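Local coordinates for protein putative Glycerophosphoryl diester phosphodiesterase (Silicibacter pomeroyi, PDB 3L12) that is a putative member of the glycerophosphoryl diester phosphodiesterase family, folded as a TIM barrel and carrying a magnesium ion, at residues A[52-57]-A[149-154]; A[21-26]-A[294-299]. All blocks are in the same frame, centred on the assembly; numbering follows the deposited sequence.

Overall arrangement
Both contacts are buried, and both join neighbouring parallel strands of the same barrel sheet; their centres lie about 20 Å apart, on opposite sides of the chain's centre. Contact 2 (21-26 with 294-299) joins the first barrel strand to the last and so closes the barrel; contact 1 (52-57 with 149-154) pairs the next two strands in the sequence of parallel neighbours. Strands 19-23 and 48-55, one from each contact, are themselves adjacent. The chemistry differs: contact 1 supplies two carboxylates to the magnesium ion, whereas contact 2 holds a histidine ring near the metal by a hydrogen bond to a carboxylate on the side away from it. The two meet through a long, weak ion pair between Arg-24 and Asp-52.

Contact 1 of 2, residues A[52-57]-A[149-154]; sequences DVVMTA and ELKSDP. With MG (magnesium ion), chain C.
Asp-52 and Glu-149 are paired in parallel strands, and their side chains run side by side from the same face of the sheet to one magnesium ion. Asp-52 binds the metal through OD1 at 2.1 Å and Glu-149 through OE1 at 2.0 Å. These two oxygens lie only 2.8 Å apart, a closeness explained by the shared cation, and the carboxylate planes are turned 74° from each other. Glu-149 reaches the metal with a chain extended beyond CG, its CG anti to the backbone N (chi1 -169°). The other oxygen of Asp-52, OD2, takes a hydrogen bond from a metal-bound water and another from Asn-33, which should fix the rotation of the carboxylate. Val-53 bonds the neighbouring strand through both its polar backbone atoms: its N donates to Glu-149 O at 2.8 Å, and its O accepts from Lys-151 N at 3.0 Å. Its side chain leaves the opposite face, against Val-170 of helix 160-176. In the conformer given, one of two for Val-54, CG2 lies alongside Lys-151 CB at 3.6 Å. By Met-55, a selenomethionine, the backbones have separated, and a water bridges its N to Lys-151 O. Glu-50 completes the protein ligands of the magnesium, and the whole is a metal site at the C-terminal ends of parallel strands in a TIM barrel.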
ATOM      1  N   ASP A  52     -10.343 -12.952   9.096  1.00  6.87           N
ATOM      2  CA  ASP A  52     -11.525 -13.789   9.325  1.00  5.93           C
ATOM      3  C   ASP A  52     -11.217 -15.201   8.931  1.00  6.72           C
ATOM      4  O   ASP A  52     -10.473 -15.402   7.925  1.00  7.20           O
ATOM      5  CB  ASP A  52     -12.684 -13.272   8.506  1.00  7.70           C
ATOM      6  CG  ASP A  52     -12.842 -11.770   8.637  1.00  7.66           C
ATOM      7  OD1 ASP A  52     -13.371 -11.324   9.711  1.00  8.93           O
ATOM      8  OD2 ASP A  52     -12.440 -11.055   7.676  1.00  7.85           O
ATOM      9  N   VAL A  53     -11.810 -16.153   9.654  1.00  8.15           N
ATOM     10  CA  VAL A  53     -11.605 -17.557   9.344  1.00  8.56           C
ATOM     11  C   VAL A  53     -12.950 -18.260   9.236  1.00  8.62           C
ATOM     12  O   VAL A  53     -13.822 -18.069  10.063  1.00  7.90           O
ATOM     13  CB  VAL A  53     -10.717 -18.251  10.384  1.00  7.96           C
ATOM     14  CG1 VAL A  53     -10.522 -19.771  10.075  1.00  8.54           C
ATOM     15  CG2 VAL A  53      -9.355 -17.518  10.474  1.00  8.01           C
ATOM     16  N   VAL A  54     -13.082 -19.030   8.154  0.70  8.89           N
ATOM     17  CA  VAL A  54     -14.272 -19.799   7.819  0.70  9.18           C
ATOM     18  C   VAL A  54     -13.836 -21.233   7.429  0.70  8.56           C
ATOM     19  O   VAL A  54     -12.721 -21.447   6.885  0.70  9.03           O
ATOM     20  CB  VAL A  54     -14.980 -19.056   6.628  0.70 10.65           C
ATOM     21  CG1 VAL A  54     -16.109 -19.872   6.082  0.70 11.35           C
ATOM     22  CG2 VAL A  54     -15.406 -17.603   7.038  0.70 11.76           C
HETATM   23  N   MSE A  55     -14.680 -22.244   7.707  1.00  7.94           N
HETATM   24  CA  MSE A  55     -14.385 -23.619   7.353  1.00  7.49           C
HETATM   25  C   MSE A  55     -14.878 -24.048   5.949  1.00  8.04           C
HETATM   26  O   MSE A  55     -16.012 -23.752   5.602  1.00  9.03           O
HETATM   27  CB  MSE A  55     -15.044 -24.566   8.344  1.00  9.20           C
HETATM   28  CG  MSE A  55     -14.643 -24.412   9.811  1.00  9.05           C
HETATM   29 SE   MSE A  55     -12.735 -24.699  10.047  0.75 11.08          SE
HETATM   30  CE  MSE A  55     -12.507 -26.255   9.587  1.00 11.09           C
ATOM     31  N   THR A  56     -14.032 -24.759   5.220  1.00  8.23           N
ATOM     32  CA  THR A  56     -14.445 -25.373   3.956  1.00  8.20           C
ATOM     33  C   THR A  56     -15.171 -26.702   4.238  1.00  9.75           C
ATOM     34  O   THR A  56     -15.212 -27.217   5.365  1.00  8.28           O
ATOM     35  CB  THR A  56     -13.232 -25.670   3.075  1.00  9.38           C
ATOM     36  OG1 THR A  56     -12.434 -26.666   3.709  1.00  8.33           O
ATOM     37  CG2 THR A  56     -12.382 -24.375   2.815  1.00  9.31           C
ATOM     38  N   ALA A  57     -15.704 -27.306   3.171  1.00  9.83           N
ATOM     39  CA  ALA A  57     -16.382 -28.603   3.287  1.00 10.63           C
ATOM     40  C   ALA A  57     -15.449 -29.680   3.784  1.00  9.93           C
ATOM     41  O   ALA A  57     -15.871 -30.596   4.509  1.00 10.22           O
ATOM     42  CB  ALA A  57     -16.944 -29.032   1.915  1.00 10.35           C
ATOM     43  N   GLU A 149     -10.815 -13.458  13.767  1.00  6.17           N
ATOM     44  CA  GLU A 149     -12.294 -13.448  13.799  1.00  6.42           C
ATOM     45  C   GLU A 149     -12.806 -14.814  13.322  1.00  7.35           C
ATOM     46  O   GLU A 149     -12.678 -15.158  12.132  1.00  7.96           O
ATOM     47  CB  GLU A 149     -12.912 -12.324  12.973  1.00  6.50           C
ATOM     48  CG  GLU A 149     -14.404 -12.210  13.270  1.00  7.41           C
ATOM     49  CD  GLU A 149     -15.193 -11.207  12.460  1.00  8.93           C
ATOM     50  OE1 GLU A 149     -14.638 -10.242  11.933  1.00  7.72           O
ATOM     51  OE2 GLU A 149     -16.462 -11.385  12.426  1.00 10.10           O
ATOM     52  N   LEU A 150     -13.393 -15.575  14.238  1.00  8.12           N
ATOM     53  CA  LEU A 150     -14.063 -16.814  13.870  1.00  9.50           C
ATOM     54  C   LEU A 150     -15.444 -16.451  13.317  1.00 10.66           C
ATOM     55  O   LEU A 150     -16.238 -15.840  14.043  1.00  9.67           O
ATOM     56  CB  LEU A 150     -14.210 -17.710  15.073  1.00 10.45           C
ATOM     57  CG  LEU A 150     -12.897 -18.332  15.603  1.00 10.68           C
ATOM     58  CD1 LEU A 150     -12.342 -17.420  16.663  1.00 11.89           C
ATOM     59  CD2 LEU A 150     -13.092 -19.727  16.151  1.00 13.80           C
ATOM     60  N   LYS A 151     -15.688 -16.805  12.050  1.00 12.83           N
ATOM     61  CA  LYS A 151     -16.935 -16.489  11.305  1.00 16.38           C
ATOM     62  C   LYS A 151     -17.665 -17.808  11.140  1.00 18.48           C
ATOM     63  O   LYS A 151     -17.333 -18.659  10.297  1.00 17.93           O
ATOM     64  CB  LYS A 151     -16.637 -15.807   9.961  1.00 19.88           C
ATOM     65  CG  LYS A 151     -17.860 -15.256   9.201  1.00 24.84           C
ATOM     66  CD  LYS A 151     -18.331 -13.978   9.899  1.00 26.39           C
ATOM     67  CE  LYS A 151     -19.213 -13.079   9.042  1.00 28.45           C
ATOM     68  NZ  LYS A 151     -20.639 -13.451   9.249  1.00 28.61           N
ATOM     69  N   SER A 152     -18.632 -18.016  12.016  1.00 19.44           N
ATOM     70  CA  SER A 152     -19.459 -19.216  11.949  1.00 20.29           C
ATOM     71  C   SER A 152     -20.519 -19.067  10.829  1.00 20.89           C
ATOM     72  O   SER A 152     -20.907 -17.945  10.453  1.00 23.09           O
ATOM     73  CB  SER A 152     -20.132 -19.425  13.288  1.00 21.29           C
ATOM     74  OG  SER A 152     -20.700 -18.200  13.675  1.00 21.83           O
ATOM     75  N   ASP A 153     -20.974 -20.199  10.329  1.00 20.33           N
ATOM     76  CA  ASP A 153     -21.981 -20.269   9.270  1.00 20.67           C
ATOM     77  C   ASP A 153     -23.245 -20.625  10.004  1.00 21.04           C
ATOM     78  O   ASP A 153     -23.274 -21.649  10.708  1.00 20.50           O
ATOM     79  CB  ASP A 153     -21.628 -21.362   8.277  1.00 21.49           C
ATOM     80  CG  ASP A 153     -22.641 -21.483   7.120  1.00 21.54           C
ATOM     81  OD1 ASP A 153     -23.824 -21.056   7.281  1.00 18.90           O
ATOM     82  OD2 ASP A 153     -22.220 -22.020   6.045  1.00 19.65           O
ATOM     83  N   PRO A 154     -24.299 -19.801   9.855  1.00 21.46           N
ATOM     84  CA  PRO A 154     -25.543 -20.101  10.590  1.00 21.55           C
ATOM     85  C   PRO A 154     -26.165 -21.482  10.280  1.00 21.27           C
ATOM     86  O   PRO A 154     -27.025 -21.943  11.041  1.00 19.58           O
ATOM     87  CB  PRO A 154     -26.504 -18.982  10.159  1.00 22.50           C
ATOM     88  CG  PRO A 154     -25.814 -18.253   9.037  1.00 22.42           C
ATOM     89  CD  PRO A 154     -24.380 -18.529   9.112  1.00 21.89           C
TER
HETATM   90 MG    MG C 313     -13.683  -9.409  10.435  1.00 11.99          MG
HETATM   91  O   HOH W   1     -12.622  -8.700   8.794  1.00  6.36           O
HETATM   92  O   HOH W   2     -17.251 -21.295   9.098  1.00 17.99           O
HETATM   93  O   HOH W   3     -15.478  -9.275   9.290  1.00  8.36           O

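Contact 2 of 2, residues A[21-26]-A[294-299]; sequences IGHRGA and VTDYPG
Ile-21 and Val-294 pair in parallel strands, with Thr-295 N donating to Ile-21 O and Thr-295 O accepting from His-23 N, both at 2.9 Å, before a type II turn from Gly-22 to Gly-25 turns the chain away. On one face Ile-21 CB meets Val-294 CG2 at 3.8 Å. The other branch of Val-294, CG1, is anti to its backbone N (chi1 180°) and reaches CD2 of the His-23 imidazole at 3.6 Å. That ring is held at its edge: ND1 donates to Asp-296 OD1 over 2.8 Å, with the oxygen in the ring plane. The histidine meets the syn side of the carboxylate, 28° out of its plane, and the two flat groups are turned 51° apart. Over one ring face lies CG of Arg-24. NE2, the other ring nitrogen, hydrogen-bonds an unidentified ligand and is the ring atom nearest the magnesium ion, about 4 Å from it. Asp-296 is itself positioned through OD2 by Arg-27 and Asn-277, so the carboxylate that orients the histidine is gripped on both oxygens. Thr-295 OG1 accepts from Tyr-297 N in an ST turn and also bonds to Val-276 O, which probably helps to hold the bend leading into helix 298-307. At the start of that helix, Ala-26 CB rests on CD and CG of Pro-298. The pair of strands 19-23 and 292-295 closes the barrel between strands 48-55 and 270-273, while Ala-26 leans on helix 35-43 and Pro-298 opens helix 298-307.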
ATOM      1  N   ILE A  21      -4.942  -1.525  14.173  1.00  7.99           N
ATOM      2  CA  ILE A  21      -5.198  -2.886  13.727  1.00  6.85           C
ATOM      3  C   ILE A  21      -5.628  -2.829  12.262  1.00  5.00           C
ATOM      4  O   ILE A  21      -6.595  -2.182  11.918  1.00  8.85           O
ATOM      5  CB  ILE A  21      -6.187  -3.631  14.592  1.00  7.71           C
ATOM      6  CG1 ILE A  21      -5.779  -3.643  16.087  1.00 10.05           C
ATOM      7  CG2 ILE A  21      -6.363  -5.123  14.088  1.00  8.51           C
ATOM      8  CD1 ILE A  21      -6.369  -2.505  16.909  1.00 10.18           C
ATOM      9  N   GLY A  22      -4.881  -3.556  11.420  1.00  7.40           N
ATOM     10  CA  GLY A  22      -5.117  -3.600   9.982  1.00  7.21           C
ATOM     11  C   GLY A  22      -6.288  -4.470   9.628  1.00  6.53           C
ATOM     12  O   GLY A  22      -6.222  -5.696   9.823  1.00  7.78           O
ATOM     13  N   HIS A  23      -7.398  -3.866   9.185  1.00  7.52           N
ATOM     14  CA  HIS A  23      -8.629  -4.629   8.894  1.00  6.53           C
ATOM     15  C   HIS A  23      -8.457  -5.492   7.624  1.00  7.35           C
ATOM     16  O   HIS A  23      -8.269  -4.964   6.504  1.00  6.34           O
ATOM     17  CB  HIS A  23      -9.802  -3.679   8.738  1.00  7.58           C
ATOM     18  CG  HIS A  23     -11.118  -4.373   8.719  1.00  7.60           C
ATOM     19  ND1 HIS A  23     -12.040  -4.168   7.708  1.00  8.01           N
ATOM     20  CD2 HIS A  23     -11.661  -5.280   9.558  1.00  8.39           C
ATOM     21  CE1 HIS A  23     -13.129  -4.895   7.976  1.00  8.97           C
ATOM     22  NE2 HIS A  23     -12.904  -5.591   9.077  1.00  7.78           N
ATOM     23  N   ARG A  24      -8.496  -6.826   7.806  1.00  7.57           N
ATOM     24  CA  ARG A  24      -8.245  -7.817   6.738  1.00  6.76           C
ATOM     25  C   ARG A  24      -6.893  -7.554   6.088  1.00  8.86           C
ATOM     26  O   ARG A  24      -6.690  -7.846   4.973  1.00  8.14           O
ATOM     27  CB  ARG A  24      -9.378  -7.818   5.691  1.00  7.57           C
ATOM     28  CG  ARG A  24     -10.730  -7.879   6.358  1.00  6.69           C
ATOM     29  CD  ARG A  24     -11.873  -7.913   5.381  1.00  8.04           C
ATOM     30  NE  ARG A  24     -13.092  -7.863   6.158  1.00  7.20           N
ATOM     31  CZ  ARG A  24     -14.332  -7.729   5.657  1.00  8.18           C
ATOM     32  NH1 ARG A  24     -14.560  -7.656   4.336  1.00  6.88           N
ATOM     33  NH2 ARG A  24     -15.356  -7.618   6.505  1.00  9.56           N
ATOM     34  N   GLY A  25      -5.957  -7.022   6.869  1.00  8.61           N
ATOM     35  CA  GLY A  25      -4.707  -6.541   6.328  1.00  9.04           C
ATOM     36  C   GLY A  25      -4.851  -5.040   6.155  1.00  8.15           C
ATOM     37  O   GLY A  25      -4.778  -4.258   7.124  1.00  7.01           O
ATOM     38  N   ALA A  26      -5.070  -4.579   4.921  1.00  5.83           N
ATOM     39  CA  ALA A  26      -5.256  -3.152   4.613  1.00  7.81           C
ATOM     40  C   ALA A  26      -6.184  -3.093   3.403  1.00  7.71           C
ATOM     41  O   ALA A  26      -5.753  -2.818   2.306  1.00  7.54           O
ATOM     42  CB  ALA A  26      -3.982  -2.480   4.296  1.00  8.39           C
ATOM     43  N   VAL A 294      -9.391  -0.467  14.564  1.00  7.49           N
ATOM     44  CA  VAL A 294      -9.343  -1.343  13.433  1.00  6.95           C
ATOM     45  C   VAL A 294      -9.766  -0.488  12.253  1.00  6.66           C
ATOM     46  O   VAL A 294     -10.854   0.106  12.233  1.00  9.15           O
ATOM     47  CB  VAL A 294     -10.314  -2.547  13.599  1.00  7.69           C
ATOM     48  CG1 VAL A 294     -10.262  -3.472  12.400  1.00  9.89           C
ATOM     49  CG2 VAL A 294      -9.981  -3.306  14.897  1.00  5.57           C
ATOM     50  N   THR A 295      -8.907  -0.486  11.233  1.00  7.20           N
ATOM     51  CA  THR A 295      -9.064   0.384  10.065  1.00  6.89           C
ATOM     52  C   THR A 295      -8.690  -0.300   8.720  1.00  6.25           C
ATOM     53  O   THR A 295      -7.762  -1.074   8.620  1.00  7.25           O
ATOM     54  CB  THR A 295      -8.240   1.692  10.238  1.00  7.09           C
ATOM     55  OG1 THR A 295      -8.529   2.618   9.150  1.00  7.72           O
ATOM     56  CG2 THR A 295      -6.703   1.371  10.342  1.00  6.27           C
ATOM     57  N   ASP A 296      -9.419   0.077   7.663  1.00  7.13           N
ATOM     58  CA  ASP A 296      -9.067  -0.279   6.304  1.00  8.00           C
ATOM     59  C   ASP A 296      -7.903   0.553   5.721  1.00  7.65           C
ATOM     60  O   ASP A 296      -7.312   0.190   4.677  1.00  8.30           O
ATOM     61  CB  ASP A 296     -10.290  -0.098   5.377  1.00  8.24           C
ATOM     62  CG  ASP A 296     -11.427  -1.062   5.715  1.00  8.13           C
ATOM     63  OD1 ASP A 296     -11.139  -2.230   5.908  1.00  9.13           O
ATOM     64  OD2 ASP A 296     -12.599  -0.643   5.745  1.00  8.53           O
ATOM     65  N   TYR A 297      -7.553   1.657   6.430  1.00  6.95           N
ATOM     66  CA  TYR A 297      -6.552   2.632   5.974  1.00  8.68           C
ATOM     67  C   TYR A 297      -5.531   2.886   7.077  1.00  9.84           C
ATOM     68  O   TYR A 297      -5.594   3.903   7.759  1.00  9.41           O
ATOM     69  CB  TYR A 297      -7.235   3.947   5.594  1.00  8.74           C
ATOM     70  CG  TYR A 297      -8.169   3.806   4.417  1.00  8.74           C
ATOM     71  CD1 TYR A 297      -7.689   3.923   3.108  1.00 10.41           C
ATOM     72  CD2 TYR A 297      -9.515   3.537   4.619  1.00 10.29           C
ATOM     73  CE1 TYR A 297      -8.541   3.768   1.999  1.00 12.26           C
ATOM     74  CE2 TYR A 297     -10.363   3.345   3.527  1.00 10.85           C
ATOM     75  CZ  TYR A 297      -9.893   3.469   2.256  1.00 12.15           C
ATOM     76  OH  TYR A 297     -10.732   3.339   1.135  1.00 15.04           O
ATOM     77  N   PRO A 298      -4.615   1.939   7.253  1.00  8.71           N
ATOM     78  CA  PRO A 298      -3.643   2.121   8.373  1.00  7.72           C
ATOM     79  C   PRO A 298      -2.775   3.367   8.231  1.00  7.45           C
ATOM     80  O   PRO A 298      -2.530   4.029   9.244  1.00  6.43           O
ATOM     81  CB  PRO A 298      -2.783   0.845   8.317  1.00  9.43           C
ATOM     82  CG  PRO A 298      -3.404  -0.049   7.354  1.00 12.69           C
ATOM     83  CD  PRO A 298      -4.499   0.623   6.609  1.00  9.69           C
ATOM     84  N   GLY A 299      -2.314   3.724   7.027  1.00  7.10           N
ATOM     85  CA  GLY A 299      -1.485   4.918   6.908  1.00  6.89           C
ATOM     86  C   GLY A 299      -2.243   6.160   7.320  1.00  6.87           C
ATOM     87  O   GLY A 299      -1.682   7.029   7.969  1.00  6.34           O
TER